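PDB 3U24: putative Lipoprotein from Shewanella oneidensis, which is of unknown function but binds zinc and calcium ions and, as a likely relative of zinc metallopeptidases, may be a metal-dependent hydrolase. Local coordinates for residues A301-I306 and F501-E506; L309-V314 and Y393-N398; I401-N406 and P459-M464. All coordinates share one frame; numbering follows the deposited sequence.

Contact 1 (A301-I306 and F501-E506); sequences AIRQLI and FQQRAE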
loop_
_atom_site.group_PDB
_atom_site.type_symbol
_atom_site.label_atom_id
_atom_site.label_comp_id
_atom_site.label_asym_id
_atom_site.label_seq_id
_atom_site.Cartn_x
_atom_site.Cartn_y
_atom_site.Cartn_z
ATOM N N ALA A 301 27.029 3.384 -19.246
ATOM C CA ALA A 301 27.036 4.842 -19.375
ATOM C C ALA A 301 25.911 5.518 -18.571
ATOM O O ALA A 301 26.150 6.456 -17.801
ATOM C CB ALA A 301 26.912 5.220 -20.838
ATOM N N ILE A 302 24.681 5.062 -18.757
ATOM C CA ILE A 302 23.531 5.668 -18.031
ATOM C C ILE A 302 23.722 5.539 -16.514
ATOM O O ILE A 302 23.545 6.506 -15.794
ATOM C CB ILE A 302 22.210 5.035 -18.452
ATOM C CG1 ILE A 302 21.885 5.406 -19.907
ATOM C CG2 ILE A 302 21.074 5.435 -17.532
ATOM C CD1 ILE A 302 20.786 4.545 -20.492
ATOM N N ARG A 303 24.148 4.363 -16.060
ATOM C CA ARG A 303 24.393 4.078 -14.640
ATOM C C ARG A 303 25.483 4.987 -14.066
ATOM O O ARG A 303 25.360 5.472 -12.950
ATOM C CB ARG A 303 24.743 2.584 -14.436
ATOM C CG ARG A 303 25.051 2.153 -12.989
ATOM C CD ARG A 303 23.852 2.414 -12.046
ATOM N NE ARG A 303 24.092 2.049 -10.631
ATOM C CZ ARG A 303 23.715 0.910 -10.023
ATOM N NH1 ARG A 303 23.054 -0.061 -10.665
ATOM N NH2 ARG A 303 24.010 0.741 -8.734
ATOM N N GLN A 304 26.502 5.281 -14.858
ATOM C CA GLN A 304 27.601 6.087 -14.373
ATOM C C GLN A 304 27.241 7.555 -14.303
ATOM O O GLN A 304 27.599 8.240 -13.347
ATOM C CB GLN A 304 28.886 5.844 -15.210
ATOM C CG GLN A 304 29.585 4.533 -14.833
ATOM C CD GLN A 304 30.780 4.172 -15.718
ATOM O OE1 GLN A 304 31.263 4.986 -16.514
ATOM N NE2 GLN A 304 31.260 2.933 -15.580
ATOM N N LEU A 305 26.553 8.051 -15.323
ATOM C CA LEU A 305 26.063 9.418 -15.285
ATOM C C LEU A 305 25.111 9.570 -14.123
ATOM O O LEU A 305 25.218 10.487 -13.362
ATOM C CB LEU A 305 25.363 9.801 -16.596
ATOM C CG LEU A 305 24.796 11.226 -16.722
ATOM C CD1 LEU A 305 25.836 12.281 -16.347
ATOM C CD2 LEU A 305 24.287 11.444 -18.126
ATOM N N ILE A 306 24.205 8.642 -13.938
ATOM C CA ILE A 306 23.259 8.766 -12.817
ATOM C C ILE A 306 24.004 8.794 -11.490
ATOM O O ILE A 306 23.701 9.623 -10.631
ATOM C CB ILE A 306 22.215 7.621 -12.825
ATOM C CG1 ILE A 306 21.189 7.853 -13.956
ATOM C CG2 ILE A 306 21.465 7.488 -11.474
ATOM C CD1 ILE A 306 20.221 6.688 -14.124
ATOM N N PHE A 501 18.500 0.194 -12.670
ATOM C CA PHE A 501 19.604 0.951 -12.067
ATOM C C PHE A 501 19.499 1.113 -10.554
ATOM O O PHE A 501 19.925 2.120 -10.005
ATOM C CB PHE A 501 19.773 2.309 -12.774
ATOM C CG PHE A 501 19.726 2.189 -14.265
ATOM C CD1 PHE A 501 20.726 1.508 -14.942
ATOM C CD2 PHE A 501 18.658 2.679 -14.986
ATOM C CE1 PHE A 501 20.676 1.356 -16.322
ATOM C CE2 PHE A 501 18.595 2.520 -16.358
ATOM C CZ PHE A 501 19.603 1.857 -17.027
ATOM N N GLN A 502 18.958 0.098 -9.887
ATOM C CA GLN A 502 18.910 0.075 -8.421
ATOM C C GLN A 502 20.132 -0.593 -7.742
ATOM O O GLN A 502 20.886 -1.363 -8.352
ATOM C CB GLN A 502 17.611 -0.601 -7.954
ATOM C CG GLN A 502 16.418 0.319 -8.138
ATOM C CD GLN A 502 15.108 -0.347 -7.927
ATOM O OE1 GLN A 502 14.971 -1.307 -7.174
ATOM N NE2 GLN A 502 14.110 0.175 -8.597
ATOM N N GLN A 503 20.282 -0.276 -6.464
ATOM C CA GLN A 503 21.305 -0.849 -5.603
ATOM C C GLN A 503 20.924 -2.262 -5.189
ATOM O O GLN A 503 19.740 -2.665 -5.185
ATOM C CB GLN A 503 21.429 -0.043 -4.307
ATOM C CG GLN A 503 21.844 1.396 -4.470
ATOM C CD GLN A 503 23.311 1.515 -4.799
ATOM O OE1 GLN A 503 23.666 2.036 -5.861
ATOM N NE2 GLN A 503 24.190 1.001 -3.893
ATOM N N ARG A 504 21.935 -2.970 -4.735
ATOM C CA ARG A 504 21.801 -4.342 -4.328
ATOM C C ARG A 504 20.731 -4.556 -3.255
ATOM O O ARG A 504 19.881 -5.428 -3.375
ATOM C CB ARG A 504 23.150 -4.793 -3.786
ATOM C CG ARG A 504 23.169 -6.227 -3.319
ATOM C CD ARG A 504 23.112 -7.185 -4.491
ATOM N NE ARG A 504 22.595 -8.470 -4.038
ATOM C CZ ARG A 504 22.733 -9.621 -4.691
ATOM N NH1 ARG A 504 23.387 -9.668 -5.856
ATOM N NH2 ARG A 504 22.217 -10.732 -4.152
ATOM N N ALA A 505 20.824 -3.783 -2.192
ATOM C CA ALA A 505 19.942 -3.930 -1.067
ATOM C C ALA A 505 18.482 -3.672 -1.508
ATOM O O ALA A 505 17.567 -4.369 -1.076
ATOM C CB ALA A 505 20.361 -2.983 0.064
ATOM N N GLU A 506 18.271 -2.669 -2.363
ATOM C CA GLU A 506 16.935 -2.365 -2.835
ATOM C C GLU A 506 16.409 -3.568 -3.657
ATOM O O GLU A 506 15.261 -4.021 -3.482
ATOM C CB GLU A 506 16.890 -1.047 -3.613
#

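Contact 2 (L309-V314 and Y393-N398); sequences LSTKHV and YLREYN. With ZN (zinc ion), chain E.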
loop_
_atom_site.group_PDB
_atom_site.type_symbol
_atom_site.label_atom_id
_atom_site.label_comp_id
_atom_site.label_asym_id
_atom_site.label_seq_id
_atom_site.Cartn_x
_atom_site.Cartn_y
_atom_site.Cartn_z
ATOM N N LEU A 309 25.491 12.301 -11.054
ATOM C CA LEU A 309 24.478 13.312 -10.765
ATOM C C LEU A 309 23.932 13.148 -9.342
ATOM O O LEU A 309 23.634 14.141 -8.680
ATOM C CB LEU A 309 23.332 13.259 -11.770
ATOM C CG LEU A 309 23.698 13.627 -13.211
ATOM C CD1 LEU A 309 22.501 13.390 -14.137
ATOM C CD2 LEU A 309 24.202 15.069 -13.283
ATOM N N SER A 310 23.876 11.911 -8.841
ATOM C CA SER A 310 23.305 11.657 -7.534
ATOM C C SER A 310 24.119 12.276 -6.413
ATOM O O SER A 310 23.635 12.374 -5.291
ATOM C CB SER A 310 23.218 10.150 -7.290
ATOM O OG SER A 310 22.362 9.568 -8.270
ATOM N N THR A 311 25.366 12.653 -6.687
ATOM C CA THR A 311 26.118 13.360 -5.684
ATOM C C THR A 311 25.676 14.800 -5.488
ATOM O O THR A 311 26.131 15.424 -4.575
ATOM C CB THR A 311 27.641 13.333 -5.955
ATOM O OG1 THR A 311 27.927 14.141 -7.106
ATOM C CG2 THR A 311 28.125 11.860 -6.155
ATOM N N LYS A 312 24.805 15.355 -6.322
ATOM C CA LYS A 312 24.270 16.683 -6.018
ATOM C C LYS A 312 23.009 16.485 -5.194
ATOM O O LYS A 312 22.004 15.937 -5.684
ATOM C CB LYS A 312 23.981 17.487 -7.294
ATOM C CG LYS A 312 23.647 18.982 -7.063
ATOM C CD LYS A 312 23.252 19.687 -8.382
ATOM C CE LYS A 312 22.634 21.077 -8.179
ATOM N NZ LYS A 312 23.566 22.034 -7.516
ATOM N N HIS A 313 23.036 16.913 -3.939
ATOM C CA HIS A 313 21.888 16.710 -3.065
ATOM C C HIS A 313 21.885 17.723 -2.001
ATOM O O HIS A 313 22.900 18.380 -1.772
ATOM C CB HIS A 313 21.888 15.333 -2.439
ATOM C CG HIS A 313 23.121 15.039 -1.639
ATOM N ND1 HIS A 313 23.332 15.569 -0.438
ATOM C CD2 HIS A 313 24.234 14.260 -1.931
ATOM C CE1 HIS A 313 24.516 15.146 0.034
ATOM N NE2 HIS A 313 25.039 14.308 -0.861
ATOM N N VAL A 314 20.747 17.868 -1.331
ATOM C CA VAL A 314 20.671 18.815 -0.238
ATOM C C VAL A 314 21.607 18.348 0.864
ATOM O O VAL A 314 21.817 17.142 1.025
ATOM C CB VAL A 314 19.213 18.999 0.298
ATOM C CG1 VAL A 314 18.711 17.723 0.963
ATOM C CG2 VAL A 314 19.168 20.169 1.265
ATOM N N TYR A 393 21.130 7.752 1.484
ATOM C CA TYR A 393 19.773 8.228 1.412
ATOM C C TYR A 393 19.693 9.497 0.592
ATOM O O TYR A 393 18.818 9.623 -0.241
ATOM C CB TYR A 393 19.246 8.474 2.810
ATOM C CG TYR A 393 17.800 8.822 2.887
ATOM C CD1 TYR A 393 17.392 10.155 2.803
ATOM C CD2 TYR A 393 16.821 7.829 3.079
ATOM C CE1 TYR A 393 16.041 10.504 2.880
ATOM C CE2 TYR A 393 15.459 8.173 3.171
ATOM C CZ TYR A 393 15.071 9.507 3.068
ATOM O OH TYR A 393 13.734 9.893 3.148
ATOM N N LEU A 394 20.604 10.430 0.838
ATOM C CA LEU A 394 20.625 11.682 0.112
ATOM C C LEU A 394 20.976 11.492 -1.347
ATOM O O LEU A 394 20.512 12.260 -2.188
ATOM C CB LEU A 394 21.584 12.680 0.769
ATOM C CG LEU A 394 21.130 13.191 2.142
ATOM C CD1 LEU A 394 22.242 13.940 2.855
ATOM C CD2 LEU A 394 19.918 14.098 1.974
ATOM N N ARG A 395 21.756 10.468 -1.675
ATOM C CA ARG A 395 21.971 10.149 -3.084
ATOM C C ARG A 395 20.720 9.616 -3.817
ATOM O O ARG A 395 20.521 9.903 -4.995
ATOM C CB ARG A 395 23.110 9.182 -3.243
ATOM C CG ARG A 395 24.385 9.837 -2.774
ATOM C CD ARG A 395 25.615 9.275 -3.392
ATOM N NE ARG A 395 26.775 9.854 -2.708
ATOM C CZ ARG A 395 28.000 9.383 -2.839
ATOM N NH1 ARG A 395 28.221 8.372 -3.655
ATOM N NH2 ARG A 395 29.003 9.928 -2.177
ATOM N N GLU A 396 19.917 8.823 -3.112
ATOM C CA GLU A 396 18.636 8.358 -3.613
ATOM C C GLU A 396 17.718 9.590 -3.765
ATOM O O GLU A 396 17.184 9.860 -4.854
ATOM C CB GLU A 396 18.033 7.359 -2.609
ATOM C CG GLU A 396 17.569 6.015 -3.161
ATOM C CD GLU A 396 16.541 5.343 -2.252
ATOM O OE1 GLU A 396 16.885 4.969 -1.088
ATOM O OE2 GLU A 396 15.373 5.194 -2.708
ATOM N N TYR A 397 17.585 10.361 -2.687
ATOM C CA TYR A 397 16.732 11.584 -2.691
ATOM C C TYR A 397 17.510 12.860 -3.012
ATOM O O TYR A 397 17.485 13.838 -2.275
ATOM C CB TYR A 397 15.868 11.678 -1.432
ATOM C CG TYR A 397 14.993 10.453 -1.306
ATOM C CD1 TYR A 397 13.797 10.343 -2.014
ATOM C CD2 TYR A 397 15.377 9.400 -0.523
ATOM C CE1 TYR A 397 13.004 9.211 -1.927
ATOM C CE2 TYR A 397 14.610 8.253 -0.439
ATOM C CZ TYR A 397 13.425 8.166 -1.144
ATOM O OH TYR A 397 12.681 7.012 -1.028
ATOM N N ASN A 398 18.118 12.836 -4.188
ATOM C CA ASN A 398 19.038 13.860 -4.634
ATOM C C ASN A 398 18.340 15.168 -5.128
ATOM O O ASN A 398 17.154 15.350 -4.949
ATOM C CB ASN A 398 19.952 13.217 -5.685
ATOM C CG ASN A 398 19.184 12.703 -6.883
ATOM O OD1 ASN A 398 18.498 13.490 -7.531
ATOM N ND2 ASN A 398 19.253 11.364 -7.163
HETATM ZN ZN ZN E . 26.919 13.791 -0.822
HETATM O O HOH W 1 18.589 16.505 -2.360
#

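Contact 3 (I401-N406 and P459-M464); sequences ILQILN and PEMWLM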
loop_
_atom_site.group_PDB
_atom_site.type_symbol
_atom_site.label_atom_id
_atom_site.label_comp_id
_atom_site.label_asym_id
_atom_site.label_seq_id
_atom_site.Cartn_x
_atom_site.Cartn_y
_atom_site.Cartn_z
ATOM N N ILE A 401 15.463 14.127 -7.484
ATOM C CA ILE A 401 14.498 13.136 -7.035
ATOM C C ILE A 401 13.702 13.677 -5.849
ATOM O O ILE A 401 12.546 13.345 -5.702
ATOM C CB ILE A 401 15.159 11.787 -6.683
ATOM C CG1 ILE A 401 15.684 11.073 -7.946
ATOM C CG2 ILE A 401 14.256 10.891 -5.854
ATOM C CD1 ILE A 401 14.683 10.710 -9.017
ATOM N N LEU A 402 14.307 14.502 -5.007
ATOM C CA LEU A 402 13.596 15.113 -3.902
ATOM C C LEU A 402 12.394 15.970 -4.381
ATOM O O LEU A 402 11.372 16.001 -3.743
ATOM C CB LEU A 402 14.561 15.938 -3.053
ATOM C CG LEU A 402 13.955 16.592 -1.806
ATOM C CD1 LEU A 402 13.202 15.547 -0.948
ATOM C CD2 LEU A 402 15.013 17.364 -1.016
ATOM N N GLN A 403 12.536 16.625 -5.537
ATOM C CA GLN A 403 11.479 17.450 -6.097
ATOM C C GLN A 403 10.353 16.535 -6.628
ATOM O O GLN A 403 9.179 16.724 -6.328
ATOM C CB GLN A 403 12.041 18.317 -7.216
ATOM C CG GLN A 403 13.096 19.348 -6.803
ATOM C CD GLN A 403 13.603 20.129 -8.023
ATOM O OE1 GLN A 403 12.824 20.834 -8.665
ATOM N NE2 GLN A 403 14.885 19.987 -8.363
ATOM N N ILE A 404 10.736 15.485 -7.351
ATOM C CA ILE A 404 9.785 14.471 -7.776
ATOM C C ILE A 404 9.052 13.788 -6.613
ATOM O O ILE A 404 7.850 13.544 -6.706
ATOM C CB ILE A 404 10.467 13.420 -8.659
ATOM C CG1 ILE A 404 10.883 14.062 -9.962
ATOM C CG2 ILE A 404 9.530 12.250 -8.960
ATOM C CD1 ILE A 404 11.927 13.207 -10.636
ATOM N N LEU A 405 9.760 13.490 -5.528
ATOM C CA LEU A 405 9.111 12.939 -4.325
ATOM C C LEU A 405 8.037 13.882 -3.747
ATOM O O LEU A 405 6.970 13.439 -3.305
ATOM C CB LEU A 405 10.136 12.636 -3.209
ATOM C CG LEU A 405 9.599 12.127 -1.848
ATOM C CD1 LEU A 405 9.049 10.707 -1.973
ATOM C CD2 LEU A 405 10.645 12.205 -0.729
ATOM N N ASN A 406 8.343 15.165 -3.716
ATOM C CA ASN A 406 7.415 16.149 -3.177
ATOM C C ASN A 406 6.198 16.371 -4.108
ATOM O O ASN A 406 5.114 16.659 -3.627
ATOM C CB ASN A 406 8.151 17.466 -2.866
ATOM C CG ASN A 406 9.081 17.346 -1.652
ATOM O OD1 ASN A 406 8.815 16.570 -0.712
ATOM N ND2 ASN A 406 10.202 18.128 -1.674
ATOM N N PRO A 459 17.549 18.473 -18.986
ATOM C CA PRO A 459 17.826 17.061 -19.266
ATOM C C PRO A 459 18.135 16.242 -18.025
ATOM O O PRO A 459 17.697 15.109 -17.938
ATOM C CB PRO A 459 19.016 17.125 -20.208
ATOM C CG PRO A 459 18.872 18.447 -20.892
ATOM C CD PRO A 459 18.388 19.357 -19.817
ATOM N N GLU A 460 18.850 16.816 -17.068
ATOM C CA GLU A 460 19.192 16.125 -15.799
ATOM C C GLU A 460 17.925 15.661 -15.055
ATOM O O GLU A 460 17.852 14.556 -14.544
ATOM C CB GLU A 460 20.029 17.050 -14.875
ATOM C CG GLU A 460 21.501 17.285 -15.291
ATOM C CD GLU A 460 21.722 18.386 -16.337
ATOM O OE1 GLU A 460 20.729 18.907 -16.938
ATOM O OE2 GLU A 460 22.902 18.741 -16.551
HETATM N N MSE A 461 16.942 16.547 -15.001
HETATM C CA MSE A 461 15.682 16.303 -14.325
HETATM C C MSE A 461 14.978 15.159 -15.036
HETATM O O MSE A 461 14.554 14.212 -14.397
HETATM C CB MSE A 461 14.813 17.572 -14.338
HETATM C CG MSE A 461 13.352 17.366 -13.879
HETATM SE SE MSE A 461 13.288 16.837 -11.999
HETATM C CE MSE A 461 13.254 18.670 -11.360
ATOM N N TRP A 462 14.877 15.226 -16.351
ATOM C CA TRP A 462 14.246 14.127 -17.095
ATOM C C TRP A 462 14.939 12.797 -16.907
ATOM O O TRP A 462 14.284 11.761 -16.735
ATOM C CB TRP A 462 14.081 14.474 -18.570
ATOM C CG TRP A 462 12.868 15.358 -18.744
ATOM C CD1 TRP A 462 12.733 16.697 -18.392
ATOM C CD2 TRP A 462 11.562 14.975 -19.253
ATOM N NE1 TRP A 462 11.479 17.143 -18.643
ATOM C CE2 TRP A 462 10.728 16.159 -19.165
ATOM C CE3 TRP A 462 11.023 13.810 -19.757
ATOM C CZ2 TRP A 462 9.411 16.158 -19.581
ATOM C CZ3 TRP A 462 9.688 13.807 -20.164
ATOM C CH2 TRP A 462 8.904 14.953 -20.082
ATOM N N LEU A 463 16.261 12.807 -16.899
ATOM C CA LEU A 463 17.008 11.576 -16.742
ATOM C C LEU A 463 16.680 10.926 -15.399
ATOM O O LEU A 463 16.457 9.710 -15.339
ATOM C CB LEU A 463 18.509 11.851 -16.866
ATOM C CG LEU A 463 19.471 10.679 -16.705
ATOM C CD1 LEU A 463 19.160 9.604 -17.734
ATOM C CD2 LEU A 463 20.917 11.169 -16.807
HETATM N N MSE A 464 16.653 11.746 -14.339
HETATM C CA MSE A 464 16.396 11.285 -13.005
HETATM C C MSE A 464 14.953 10.821 -12.859
HETATM O O MSE A 464 14.708 9.792 -12.249
HETATM C CB MSE A 464 16.714 12.360 -11.960
HETATM C CG MSE A 464 18.192 12.684 -11.783
HETATM SE SE MSE A 464 19.369 11.115 -11.299
HETATM C CE MSE A 464 18.263 10.205 -10.088
#

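Contact 1 (A301-I306 and F501-E506)
R303 and F501 carry most of this contact and illustrate how an arginine can use its whole length, the aliphatic part against an aromatic residue and the guanidinium against the backbone that follows it. In R303 a chi1 of 179° sets CG anti to the backbone N, and the bend at chi2 lays CD beside F501 CB at 4.1 Å; the two side chains run past each other in opposite directions. The guanidinium stands nearly perpendicular to the phenyl ring, their planes 85° apart, and one of its faces rests on the F501 carbonyl group. From there NH1 gives a weak, bent hydrogen bond of 3.4 Å to Q502 O, and NH2 comes within 3.2 Å of Q503 OE1. A long, weak ion pair joins R303 NE to D307 within its own helix. An alanine in place of R303 would probably leave Q502 O without this weak donor and open a gap beside F501 CB. On the apolar side I302 supplies its CG2 methyl, which sits over the ring face as a CH-pi contact, 4.2 Å from the F501 ring centroid and offset toward the rim at CZ. I306 CD1 adds a looser touch at F501 CD2, 4.4 Å away. F501 is the first residue past helix 489-499 to leave helical angles, with positive phi, while Q503 is the N-cap of helix 504-516. The arrangement is thus the flank of helix 298-309 packed across the short loop joining two successive helices, 489-499 and 504-516.

Contact 2 (L309-V314 and Y393-N398)
L394 lies against the imidazole of H313, a zinc ligand, in a CH-pi contact: its CB sits over one ring face, 3.7 Å from the H313 ring centroid and 16° off the normal. The same leucine reaches V314 with CD2, which is 4.0 Å from V314 CG1. Further along, T311 CG2 is placed over the centre of the R395 guanidinium, 4.1 Å from R395 CZ, the two side chains side by side and pointing the same way. The zinc site supplies the context. H313 NE2 binds the metal together with E391 of helix 387-396, whose other carboxylate oxygen accepts a bond from R395 NE, so a second-shell arginine is likely to help hold the first-shell glutamate in place. No direct hydrogen bond crosses between the segments. H313 ND1 donates to V314 O at 2.6 Å, nearly straight at 171° and in the ring plane, though ND1 stands above the plane of the V314 carbonyl; together with the zinc at NE2 this fixes the rotation of the imidazole. N398 ND2 bonds R395 O at 2.9 Å, and its OD1 caps I401 N. A water spans the segments, accepting from V314 N and donating to Y397 O. S310 O, in the type I turn from L309 to K312, receives a CA-H...O contact of 3.5 Å from R395 CA.

Contact 3 (I401-N406 and P459-M464)
The helical segments 401-406 and 459-464 cross at -63°, their axes 10.3 Å apart at closest approach, with I401 and M464 nearest along the backbones at 6.5 Å between CA atoms. The distance is spanned by two long side chains, methionines carried here as selenomethionine. Both have chains bent at chi2 and chi3, which brings each terminal methyl round onto the facing helix. CE of M464 presses on I401 CG1 at 3.5 Å, tighter than usual for two carbons, and the two side chains cross at about a right angle. I401 CD1 continues past it to the M464 carbonyl oxygen, while M464 CB lies close by. The other selenomethionine divides its end between two partners. The selenium of M461 lies 4.1 Å from I404 CD1, these chains sliding past each other in opposite directions, and its CE methyl rests against the amide of Q403, 3.5 Å from Q403 OE1 and only a little farther from NE2. That amide is held from both ends, OE1 by the hydroxyl of Y454 and NE2 by the carbonyl of H399, so its polar atoms are satisfied even though a methyl group packs on them. I404 also touches E446, and M461 also touches L450, both on helix 435-451, which makes the pair part of a three-helix cluster. Helix 401-409 carries H408 near its end, which with H414 and with E439 of helix 435-451 binds one zinc ion, an arrangement consistent with the zinc centre of a Peptidase_MA clan relative.

Overall arrangement
The three contacts are neighbours in one almost wholly helical region, with centres about 13 Å apart for contacts 1 and 2, about 15 Å for 1 and 3, and about 10 Å for 2 and 3. Helix 459-485 ties them together: L463 CD2 is 3.6 Å from L305 CD2 of contact 1 and 3.8 Å from L309 CD1 of contact 2, while M464 CE lies 3.3 Å from N398 ND2. In sequence, 301-306 leads into 309-314 and 393-398 into 401-406. Metals lie close to all three: contact 2 holds a zinc ligand, 401-406 shares a helix with H408, and nearest side-chain atoms put R303 about 7 Å from calcium and Q403 about 4 Å from zinc.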